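Local atomic coordinates of multicopper oxidase (Arthrobacter sp. FB24, PDB entry 3GDC), a protein that probably oxidises phenolic or related substrates at a type 1 copper and passes the electrons to a copper cluster that reduces dioxygen to water, as in two-domain laccases. Residues A[43-46]-A[52-55]; A[1-6]-A[192-197]; A[14-19]-A[184-189]. All blocks are in the same frame, centred on the assembly; numbering follows the deposited sequence.

Contact 1 of 3, residues A[43-46]-A[52-55]; sequences DKDF and IIFK
D45 and K55 face each other across an antiparallel hairpin and join in a salt bridge. K55 CB passes D45 OD1 at 3.9 Å, and K55 CG comes to 3.7 Å from D45 OD1. The chain then bends at chi3 (70°) and chi4 (66°). These turns bring K55 CE to 3.9 Å and K55 NZ to 3.0 Å from D45 OD1. The bond uses the syn lone pair of OD1, and D45 OD2 lies farther from K55 NZ, at 3.5 Å. The two side chains run side by side in the same direction. I53 crosses D45 at about a right angle, and its CG2 touches D45 CB at 3.6 Å.

The next pair along, F46 with F54, is hydrogen-bonded through the backbone. F46 N gives to F54 O at 2.9 Å, and F54 N gives to F46 O at 2.7 Å. In backbone terms D45 and K55 are a non-hydrogen-bonded pair; their bond is through side chains.

Their side chains lie on the exposed face of the hairpin formed by strands 33-49 and 52-59. F46 and F54 lie on the buried face. There F46 packs on I11 and I63, and F54 meets the Y172 ring of strand 163-172 edge-to-face.

Contact 2 of 3, residues A[1-6]-A[192-197]; sequences GGSVLA and FMDFPV
The N-terminal arm of the chain, ahead of helix 6-9, is tied here to the C-terminal end of the short helix 191-194 in the second cupredoxin-type domain. S3 and D194 make the polar half of the contact. D194 OD2 accepts two hydrogen bonds from the same residue. S3 N gives to D194 OD2 at 2.7 Å, with an N-H...O angle of 150°, and meets the oxygen nearly along its C-O axis. S3 OG gives to D194 OD2 at 2.6 Å. The hydroxyl comes from the anti side and lies 19° out of the carboxylate plane. S3 OG stands between the backbone N and the carbonyl carbon (chi1 63°), which lets both donors of S3 reach one oxygen.

G2 comes just before this grip, and G2 C lies 3.6 Å from D194 OD2. At the backbone angles of G2 a side chain would be jammed against the preceding carbonyl O, and it would also press on D194 OD2.

L5 and F195 make the apolar half. F195 is the first residue to leave the helical conformation after helix 191-194. L5 CD2 approaches the ring at its edge, near the ring plane, at 3.7 Å from F195 CZ. The two side chains cross at about a right angle. On its own side of the contact, the F195 ring also meets the ring of H191.

D194 and L5 are exposed, so this is a surface contact. Two hydrogen bonds to one oxygen sit beside a small apolar contact. One N-H and one O-H on a single oxygen would probably limit the rotation of the carboxylate and could stabilise its negative charge.

Contact 3 of 3, residues A[14-19]-A[184-189]; sequences TAILRD and SVNGLP
I16 and L17 of helix 13-18 close on the side chain of N186, in the turn that follows strand 182-185. I16 CG2 lies against the amide carbon, 3.8 Å from N186 CG. The two side chains slide past each other in opposite directions. L17 instead crosses N186 at about a right angle. L17 CD1 is 3.6 Å from N186 ND2, and L17 CA is 3.5 Å from the same nitrogen. I16 CD1 also reaches back to the turn, 3.8 Å from N186 O. That oxygen is buried with no partner in the model. No hydrogen bond joins the two segments.

The amide is held by strand 163-172. N186 OD1 accepts from V168 N, and N186 ND2 gives to V166 O. With chi1 at -71°, CG lies beside the backbone N, and the amide reaches both partners on that strand. L17 also bonds to V166 through its backbone, so helix and turn share this strand. Farther out, S184 OG accepts from G187 N at 3.0 Å in an ST motif that shapes the turn.

Replacing N186 with a leucine would remove both amide bonds and would probably leave V168 N and V166 O without these partners inside the core. The two main-chain bonds fix the rotation of the amide, so I16 and L17 can pack on it without leaving its polar ends buried and unpaired.

Contact 3 lies in the core, contact 2 on the surface, and contact 1 has one buried and one exposed face. Contacts 2 and 3 hold related elements. Both tie the N-terminal region to neighbouring parts of the second domain, strand 182-185 and helix 191-194, and they touch directly, as where V197 CG1 meets L17 CD2. Contact 1 is local, within one hairpin, and its nearest atoms are about 6 Å from either of the others. Chemistry follows place. The charged pair of contact 1 and the carboxylate of contact 2 lie at the surface. Contact 3 has only packing between its segments, with its amide bonded to a third element.

Contact 1 of 3, residues A[43-46]-A[52-55]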
ATOM      1  N   ASP A  43      -6.080  30.775  12.546  1.00 21.10           N
ATOM      2  CA  ASP A  43      -6.195  29.904  13.703  1.00 21.50           C
ATOM      3  C   ASP A  43      -7.663  29.915  14.128  1.00 21.12           C
ATOM      4  O   ASP A  43      -8.261  30.981  14.286  1.00 21.04           O
ATOM      5  CB  ASP A  43      -5.293  30.406  14.834  1.00 21.81           C
ATOM      6  CG  ASP A  43      -3.824  30.470  14.436  1.00 23.82           C
ATOM      7  OD1 ASP A  43      -3.428  29.803  13.452  1.00 24.30           O
ATOM      8  OD2 ASP A  43      -3.063  31.202  15.112  1.00 26.11           O
ATOM      9  N   LYS A  44      -8.244  28.731  14.282  1.00 20.74           N
ATOM     10  CA  LYS A  44      -9.681  28.598  14.522  1.00 20.63           C
ATOM     11  C   LYS A  44      -9.949  27.338  15.327  1.00 20.80           C
ATOM     12  O   LYS A  44      -9.375  26.291  15.045  1.00 20.48           O
ATOM     13  CB  LYS A  44     -10.435  28.528  13.188  1.00 20.60           C
ATOM     14  CG  LYS A  44     -11.961  28.469  13.303  1.00 21.25           C
ATOM     15  CD  LYS A  44     -12.639  28.799  11.983  1.00 21.20           C
ATOM     16  CE  LYS A  44     -14.152  28.674  12.098  1.00 24.76           C
ATOM     17  NZ  LYS A  44     -14.829  28.656  10.764  1.00 24.70           N
ATOM     18  N   ASP A  45     -10.833  27.454  16.313  1.00 21.39           N
ATOM     19  CA  ASP A  45     -11.313  26.302  17.077  1.00 22.18           C
ATOM     20  C   ASP A  45     -12.469  25.626  16.357  1.00 21.34           C
ATOM     21  O   ASP A  45     -13.350  26.301  15.814  1.00 21.45           O
ATOM     22  CB  ASP A  45     -11.781  26.735  18.470  1.00 22.89           C
ATOM     23  CG  ASP A  45     -10.639  27.146  19.375  1.00 26.24           C
ATOM     24  OD1 ASP A  45      -9.460  26.951  19.008  1.00 28.51           O
ATOM     25  OD2 ASP A  45     -10.927  27.652  20.481  1.00 30.29           O
ATOM     26  N   PHE A  46     -12.462  24.290  16.380  1.00 20.82           N
ATOM     27  CA  PHE A  46     -13.500  23.469  15.772  1.00 20.16           C
ATOM     28  C   PHE A  46     -13.955  22.425  16.786  1.00 20.27           C
ATOM     29  O   PHE A  46     -13.126  21.764  17.406  1.00 20.34           O
ATOM     30  CB  PHE A  46     -12.963  22.754  14.531  1.00 19.91           C
ATOM     31  CG  PHE A  46     -12.460  23.685  13.453  1.00 18.42           C
ATOM     32  CD1 PHE A  46     -13.339  24.227  12.519  1.00 18.17           C
ATOM     33  CD2 PHE A  46     -11.106  24.000  13.362  1.00 18.10           C
ATOM     34  CE1 PHE A  46     -12.878  25.087  11.497  1.00 17.67           C
ATOM     35  CE2 PHE A  46     -10.630  24.862  12.357  1.00 16.61           C
ATOM     36  CZ  PHE A  46     -11.514  25.395  11.418  1.00 17.21           C
ATOM     37  N   ILE A  52     -15.277  18.284  22.461  1.00 23.76           N
ATOM     38  CA  ILE A  52     -13.866  18.193  22.090  1.00 23.81           C
ATOM     39  C   ILE A  52     -13.530  19.323  21.126  1.00 23.26           C
ATOM     40  O   ILE A  52     -13.969  19.321  19.974  1.00 22.83           O
ATOM     41  CB  ILE A  52     -13.527  16.817  21.459  1.00 23.72           C
ATOM     42  CG1 ILE A  52     -13.922  15.659  22.394  1.00 25.17           C
ATOM     43  CG2 ILE A  52     -12.051  16.748  21.057  1.00 25.03           C
ATOM     44  CD1 ILE A  52     -13.150  15.588  23.725  1.00 27.18           C
ATOM     45  N   ILE A  53     -12.777  20.299  21.617  1.00 22.67           N
ATOM     46  CA  ILE A  53     -12.448  21.482  20.831  1.00 22.74           C
ATOM     47  C   ILE A  53     -11.040  21.351  20.278  1.00 22.97           C
ATOM     48  O   ILE A  53     -10.061  21.347  21.029  1.00 23.45           O
ATOM     49  CB  ILE A  53     -12.568  22.786  21.645  1.00 22.90           C
ATOM     50  CG1 ILE A  53     -13.949  22.898  22.318  1.00 23.03           C
ATOM     51  CG2 ILE A  53     -12.267  23.999  20.757  1.00 22.38           C
ATOM     52  CD1 ILE A  53     -15.139  22.768  21.364  1.00 24.44           C
ATOM     53  N   PHE A  54     -10.958  21.239  18.959  1.00 22.19           N
ATOM     54  CA  PHE A  54      -9.687  21.090  18.267  1.00 21.56           C
ATOM     55  C   PHE A  54      -9.194  22.487  17.884  1.00 21.34           C
ATOM     56  O   PHE A  54      -9.904  23.222  17.203  1.00 21.56           O
ATOM     57  CB  PHE A  54      -9.874  20.213  17.026  1.00 21.08           C
ATOM     58  CG  PHE A  54      -8.595  19.913  16.292  1.00 21.04           C
ATOM     59  CD1 PHE A  54      -7.709  18.956  16.779  1.00 20.77           C
ATOM     60  CD2 PHE A  54      -8.288  20.577  15.105  1.00 20.08           C
ATOM     61  CE1 PHE A  54      -6.514  18.672  16.099  1.00 22.33           C
ATOM     62  CE2 PHE A  54      -7.099  20.295  14.417  1.00 20.43           C
ATOM     63  CZ  PHE A  54      -6.214  19.352  14.917  1.00 20.07           C
ATOM     64  N   LYS A  55      -8.000  22.854  18.362  1.00 21.21           N
ATOM     65  CA  LYS A  55      -7.371  24.131  18.003  1.00 21.60           C
ATOM     66  C   LYS A  55      -6.687  23.950  16.651  1.00 20.86           C
ATOM     67  O   LYS A  55      -5.575  23.414  16.562  1.00 21.80           O
ATOM     68  CB  LYS A  55      -6.364  24.576  19.069  1.00 21.87           C
ATOM     69  CG  LYS A  55      -6.941  24.631  20.495  1.00 24.68           C
ATOM     70  CD  LYS A  55      -6.089  25.501  21.421  1.00 28.28           C
ATOM     71  CE  LYS A  55      -6.199  26.992  21.069  1.00 30.73           C
ATOM     72  NZ  LYS A  55      -7.563  27.548  21.314  1.00 32.83           N
TER

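Contact 2 of 3, residues A[1-6]-A[192-197]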
ATOM      1  N   GLY A   1     -25.256  11.610  21.297  1.00 31.70           N
ATOM      2  CA  GLY A   1     -26.008  12.751  20.688  1.00 31.54           C
ATOM      3  C   GLY A   1     -25.824  12.876  19.181  1.00 31.36           C
ATOM      4  O   GLY A   1     -26.387  13.783  18.552  1.00 31.85           O
ATOM      5  N   GLY A   2     -25.040  11.963  18.608  1.00 30.31           N
ATOM      6  CA  GLY A   2     -24.709  11.984  17.182  1.00 29.22           C
ATOM      7  C   GLY A   2     -23.455  12.796  16.889  1.00 28.04           C
ATOM      8  O   GLY A   2     -22.804  13.297  17.814  1.00 28.19           O
ATOM      9  N   SER A   3     -23.106  12.908  15.604  1.00 26.60           N
ATOM     10  CA  SER A   3     -22.013  13.792  15.175  1.00 25.18           C
ATOM     11  C   SER A   3     -22.348  15.243  15.508  1.00 24.69           C
ATOM     12  O   SER A   3     -23.525  15.597  15.651  1.00 24.43           O
ATOM     13  CB  SER A   3     -21.764  13.655  13.670  1.00 24.98           C
ATOM     14  OG  SER A   3     -22.902  14.059  12.918  1.00 23.68           O
ATOM     15  N   VAL A   4     -21.320  16.083  15.628  1.00 23.78           N
ATOM     16  CA  VAL A   4     -21.532  17.496  15.938  1.00 23.31           C
ATOM     17  C   VAL A   4     -22.128  18.184  14.715  1.00 23.16           C
ATOM     18  O   VAL A   4     -21.601  18.047  13.610  1.00 22.30           O
ATOM     19  CB  VAL A   4     -20.217  18.207  16.368  1.00 23.14           C
ATOM     20  CG1 VAL A   4     -20.493  19.644  16.795  1.00 23.48           C
ATOM     21  CG2 VAL A   4     -19.561  17.463  17.514  1.00 22.02           C
ATOM     22  N   LEU A   5     -23.230  18.914  14.907  1.00 22.88           N
ATOM     23  CA  LEU A   5     -23.858  19.615  13.794  1.00 23.54           C
ATOM     24  C   LEU A   5     -22.930  20.670  13.216  1.00 23.38           C
ATOM     25  O   LEU A   5     -22.212  21.346  13.949  1.00 23.43           O
ATOM     26  CB  LEU A   5     -25.187  20.259  14.204  1.00 24.12           C
ATOM     27  CG  LEU A   5     -26.326  19.296  14.553  1.00 25.75           C
ATOM     28  CD1 LEU A   5     -27.596  20.105  14.794  1.00 27.81           C
ATOM     29  CD2 LEU A   5     -26.558  18.278  13.457  1.00 27.08           C
ATOM     30  N   ALA A   6     -22.966  20.794  11.893  1.00 23.51           N
ATOM     31  CA  ALA A   6     -22.095  21.695  11.143  1.00 23.78           C
ATOM     32  C   ALA A   6     -22.045  23.114  11.708  1.00 24.47           C
ATOM     33  O   ALA A   6     -20.959  23.666  11.890  1.00 24.24           O
ATOM     34  CB  ALA A   6     -22.499  21.711   9.658  1.00 23.71           C
ATOM     35  N   PHE A 192     -21.285  11.668   8.076  1.00 15.11           N
ATOM     36  CA  PHE A 192     -22.052  11.012   7.009  1.00 15.90           C
ATOM     37  C   PHE A 192     -22.837   9.780   7.496  1.00 15.87           C
ATOM     38  O   PHE A 192     -23.541   9.132   6.719  1.00 15.69           O
ATOM     39  CB  PHE A 192     -21.165  10.707   5.791  1.00 15.76           C
ATOM     40  CG  PHE A 192     -20.595  11.945   5.145  1.00 15.16           C
ATOM     41  CD1 PHE A 192     -21.419  12.794   4.392  1.00 14.83           C
ATOM     42  CD2 PHE A 192     -19.256  12.288   5.321  1.00 16.57           C
ATOM     43  CE1 PHE A 192     -20.911  13.958   3.795  1.00 14.86           C
ATOM     44  CE2 PHE A 192     -18.726  13.457   4.719  1.00 17.08           C
ATOM     45  CZ  PHE A 192     -19.561  14.291   3.957  1.00 16.29           C
ATOM     46  N   MET A 193     -22.726   9.487   8.786  1.00 16.88           N
ATOM     47  CA  MET A 193     -23.647   8.538   9.434  1.00 19.07           C
ATOM     48  C   MET A 193     -24.987   9.231   9.633  1.00 19.70           C
ATOM     49  O   MET A 193     -26.048   8.644   9.381  1.00 20.25           O
ATOM     50  CB  MET A 193     -23.116   8.060  10.785  1.00 19.35           C
ATOM     51  CG  MET A 193     -21.825   7.245  10.740  1.00 22.49           C
ATOM     52  SD  MET A 193     -22.035   5.637   9.954  1.00 28.33           S
ATOM     53  CE  MET A 193     -22.968   4.756  11.227  1.00 28.00           C
ATOM     54  N   ASP A 194     -24.926  10.483  10.076  1.00 19.77           N
ATOM     55  CA  ASP A 194     -26.131  11.271  10.377  1.00 20.61           C
ATOM     56  C   ASP A 194     -26.708  11.949   9.158  1.00 20.18           C
ATOM     57  O   ASP A 194     -27.926  12.186   9.086  1.00 20.07           O
ATOM     58  CB  ASP A 194     -25.825  12.314  11.450  1.00 21.26           C
ATOM     59  CG  ASP A 194     -25.525  11.688  12.785  1.00 24.29           C
ATOM     60  OD1 ASP A 194     -26.064  10.590  13.055  1.00 26.18           O
ATOM     61  OD2 ASP A 194     -24.758  12.288  13.570  1.00 26.88           O
ATOM     62  N   PHE A 195     -25.829  12.283   8.211  1.00 19.38           N
ATOM     63  CA  PHE A 195     -26.194  12.981   6.993  1.00 19.36           C
ATOM     64  C   PHE A 195     -25.623  12.224   5.808  1.00 18.87           C
ATOM     65  O   PHE A 195     -24.600  12.614   5.254  1.00 17.45           O
ATOM     66  CB  PHE A 195     -25.696  14.433   7.046  1.00 19.97           C
ATOM     67  CG  PHE A 195     -26.302  15.210   8.173  1.00 21.15           C
ATOM     68  CD1 PHE A 195     -27.576  15.757   8.037  1.00 22.60           C
ATOM     69  CD2 PHE A 195     -25.638  15.337   9.391  1.00 20.90           C
ATOM     70  CE1 PHE A 195     -28.168  16.443   9.088  1.00 23.59           C
ATOM     71  CE2 PHE A 195     -26.220  16.022  10.447  1.00 22.37           C
ATOM     72  CZ  PHE A 195     -27.487  16.579  10.293  1.00 21.92           C
ATOM     73  N   PRO A 196     -26.266  11.098   5.447  1.00 18.88           N
ATOM     74  CA  PRO A 196     -25.711  10.270   4.376  1.00 18.51           C
ATOM     75  C   PRO A 196     -25.518  11.029   3.063  1.00 18.64           C
ATOM     76  O   PRO A 196     -26.242  11.997   2.776  1.00 18.87           O
ATOM     77  CB  PRO A 196     -26.767   9.169   4.201  1.00 18.65           C
ATOM     78  CG  PRO A 196     -27.430   9.072   5.521  1.00 19.02           C
ATOM     79  CD  PRO A 196     -27.504  10.512   5.997  1.00 18.87           C
ATOM     80  N   VAL A 197     -24.542  10.587   2.275  1.00 18.22           N
ATOM     81  CA  VAL A 197     -24.292  11.166   0.953  1.00 17.77           C
ATOM     82  C   VAL A 197     -25.412  10.770  -0.011  1.00 18.49           C
ATOM     83  O   VAL A 197     -25.560   9.596  -0.342  1.00 18.37           O
ATOM     84  CB  VAL A 197     -22.941  10.685   0.387  1.00 17.84           C
ATOM     85  CG1 VAL A 197     -22.650  11.362  -0.952  1.00 17.33           C
ATOM     86  CG2 VAL A 197     -21.819  10.963   1.375  1.00 16.57           C
TER

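Contact 3 of 3, residues A[14-19]-A[184-189]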
ATOM      1  N   THR A  14     -20.784  18.125   4.399  1.00 16.30           N
ATOM      2  CA  THR A  14     -21.695  17.931   3.265  1.00 16.87           C
ATOM      3  C   THR A  14     -21.484  19.004   2.202  1.00 16.46           C
ATOM      4  O   THR A  14     -21.434  18.698   1.011  1.00 16.37           O
ATOM      5  CB  THR A  14     -23.181  17.886   3.714  1.00 17.33           C
ATOM      6  OG1 THR A  14     -23.381  16.716   4.510  1.00 19.64           O
ATOM      7  CG2 THR A  14     -24.126  17.801   2.519  1.00 17.60           C
ATOM      8  N   ALA A  15     -21.358  20.253   2.644  1.00 15.99           N
ATOM      9  CA  ALA A  15     -21.085  21.363   1.736  1.00 16.32           C
ATOM     10  C   ALA A  15     -19.723  21.169   1.056  1.00 15.58           C
ATOM     11  O   ALA A  15     -19.595  21.315  -0.172  1.00 16.01           O
ATOM     12  CB  ALA A  15     -21.126  22.674   2.491  1.00 16.29           C
ATOM     13  N   ILE A  16     -18.725  20.806   1.857  1.00 15.05           N
ATOM     14  CA  ILE A  16     -17.358  20.562   1.365  1.00 14.77           C
ATOM     15  C   ILE A  16     -17.340  19.491   0.272  1.00 14.82           C
ATOM     16  O   ILE A  16     -16.616  19.603  -0.725  1.00 13.85           O
ATOM     17  CB  ILE A  16     -16.417  20.187   2.538  1.00 14.67           C
ATOM     18  CG1 ILE A  16     -16.208  21.422   3.424  1.00 13.81           C
ATOM     19  CG2 ILE A  16     -15.072  19.621   2.024  1.00 13.93           C
ATOM     20  CD1 ILE A  16     -15.297  21.209   4.621  1.00 15.46           C
ATOM     21  N   LEU A  17     -18.166  18.461   0.463  1.00 14.63           N
ATOM     22  CA  LEU A  17     -18.254  17.335  -0.444  1.00 15.23           C
ATOM     23  C   LEU A  17     -18.433  17.755  -1.911  1.00 15.20           C
ATOM     24  O   LEU A  17     -17.874  17.126  -2.813  1.00 15.09           O
ATOM     25  CB  LEU A  17     -19.405  16.427  -0.005  1.00 15.47           C
ATOM     26  CG  LEU A  17     -19.655  15.082  -0.659  1.00 17.37           C
ATOM     27  CD1 LEU A  17     -18.522  14.108  -0.310  1.00 15.33           C
ATOM     28  CD2 LEU A  17     -20.992  14.579  -0.132  1.00 16.69           C
ATOM     29  N   ARG A  18     -19.176  18.832  -2.146  1.00 15.60           N
ATOM     30  CA  ARG A  18     -19.488  19.243  -3.511  1.00 16.30           C
ATOM     31  C   ARG A  18     -19.074  20.678  -3.865  1.00 17.36           C
ATOM     32  O   ARG A  18     -19.424  21.183  -4.932  1.00 17.88           O
ATOM     33  CB  ARG A  18     -20.972  19.020  -3.795  1.00 17.10           C
ATOM     34  CG  ARG A  18     -21.375  17.552  -3.808  1.00 17.33           C
ATOM     35  CD  ARG A  18     -22.847  17.415  -4.160  1.00 19.68           C
ATOM     36  NE  ARG A  18     -23.278  16.018  -4.225  1.00 20.18           N
ATOM     37  CZ  ARG A  18     -23.826  15.344  -3.220  1.00 21.20           C
ATOM     38  NH1 ARG A  18     -24.022  15.927  -2.045  1.00 21.17           N
ATOM     39  NH2 ARG A  18     -24.185  14.078  -3.399  1.00 22.41           N
ATOM     40  N   ASP A  19     -18.290  21.304  -2.990  1.00 17.54           N
ATOM     41  CA  ASP A  19     -17.846  22.689  -3.193  1.00 18.30           C
ATOM     42  C   ASP A  19     -16.504  22.741  -3.950  1.00 17.96           C
ATOM     43  O   ASP A  19     -15.439  22.731  -3.341  1.00 18.65           O
ATOM     44  CB  ASP A  19     -17.749  23.402  -1.833  1.00 18.22           C
ATOM     45  CG  ASP A  19     -17.405  24.887  -1.951  1.00 20.99           C
ATOM     46  OD1 ASP A  19     -17.227  25.393  -3.079  1.00 23.27           O
ATOM     47  OD2 ASP A  19     -17.327  25.551  -0.894  1.00 24.10           O
ATOM     48  N   SER A 184     -11.779  11.369  10.129  1.00 14.62           N
ATOM     49  CA  SER A 184     -12.952  11.862   9.426  1.00 14.76           C
ATOM     50  C   SER A 184     -12.778  11.780   7.921  1.00 14.93           C
ATOM     51  O   SER A 184     -11.671  11.575   7.430  1.00 14.01           O
ATOM     52  CB  SER A 184     -13.293  13.303   9.856  1.00 15.32           C
ATOM     53  OG  SER A 184     -12.662  14.286   9.039  1.00 14.99           O
ATOM     54  N   VAL A 185     -13.901  11.890   7.217  1.00 15.15           N
ATOM     55  CA  VAL A 185     -13.884  12.323   5.830  1.00 15.69           C
ATOM     56  C   VAL A 185     -14.540  13.701   5.761  1.00 15.25           C
ATOM     57  O   VAL A 185     -15.668  13.900   6.227  1.00 15.12           O
ATOM     58  CB  VAL A 185     -14.515  11.296   4.851  1.00 16.46           C
ATOM     59  CG1 VAL A 185     -15.838  10.721   5.378  1.00 17.99           C
ATOM     60  CG2 VAL A 185     -14.723  11.930   3.470  1.00 17.89           C
ATOM     61  N   ASN A 186     -13.809  14.666   5.210  1.00 14.85           N
ATOM     62  CA  ASN A 186     -14.310  16.039   5.085  1.00 14.33           C
ATOM     63  C   ASN A 186     -14.560  16.840   6.363  1.00 14.84           C
ATOM     64  O   ASN A 186     -15.301  17.815   6.354  1.00 14.70           O
ATOM     65  CB  ASN A 186     -15.508  16.089   4.113  1.00 14.80           C
ATOM     66  CG  ASN A 186     -15.081  15.873   2.685  1.00 14.81           C
ATOM     67  OD1 ASN A 186     -13.881  15.822   2.396  1.00 15.20           O
ATOM     68  ND2 ASN A 186     -16.048  15.746   1.777  1.00 16.92           N
ATOM     69  N   GLY A 187     -13.918  16.439   7.458  1.00 15.18           N
ATOM     70  CA  GLY A 187     -13.776  17.319   8.605  1.00 15.55           C
ATOM     71  C   GLY A 187     -14.357  16.878   9.930  1.00 15.96           C
ATOM     72  O   GLY A 187     -13.796  17.212  10.974  1.00 15.80           O
ATOM     73  N   LEU A 188     -15.475  16.154   9.903  1.00 15.53           N
ATOM     74  CA  LEU A 188     -16.176  15.809  11.149  1.00 15.35           C
ATOM     75  C   LEU A 188     -16.426  14.311  11.290  1.00 14.60           C
ATOM     76  O   LEU A 188     -17.122  13.719  10.465  1.00 14.09           O
ATOM     77  CB  LEU A 188     -17.512  16.536  11.241  1.00 15.22           C
ATOM     78  CG  LEU A 188     -17.561  18.059  11.284  1.00 15.65           C
ATOM     79  CD1 LEU A 188     -19.043  18.464  11.377  1.00 15.95           C
ATOM     80  CD2 LEU A 188     -16.754  18.589  12.465  1.00 15.49           C
ATOM     81  N   PRO A 189     -15.863  13.699  12.339  1.00 15.00           N
ATOM     82  CA  PRO A 189     -16.099  12.292  12.645  1.00 15.06           C
ATOM     83  C   PRO A 189     -17.592  11.949  12.603  1.00 15.25           C
ATOM     84  O   PRO A 189     -18.415  12.674  13.183  1.00 15.71           O
ATOM     85  CB  PRO A 189     -15.567  12.170  14.070  1.00 15.15           C
ATOM     86  CG  PRO A 189     -14.448  13.147  14.098  1.00 15.55           C
ATOM     87  CD  PRO A 189     -14.943  14.313  13.317  1.00 15.45           C
TER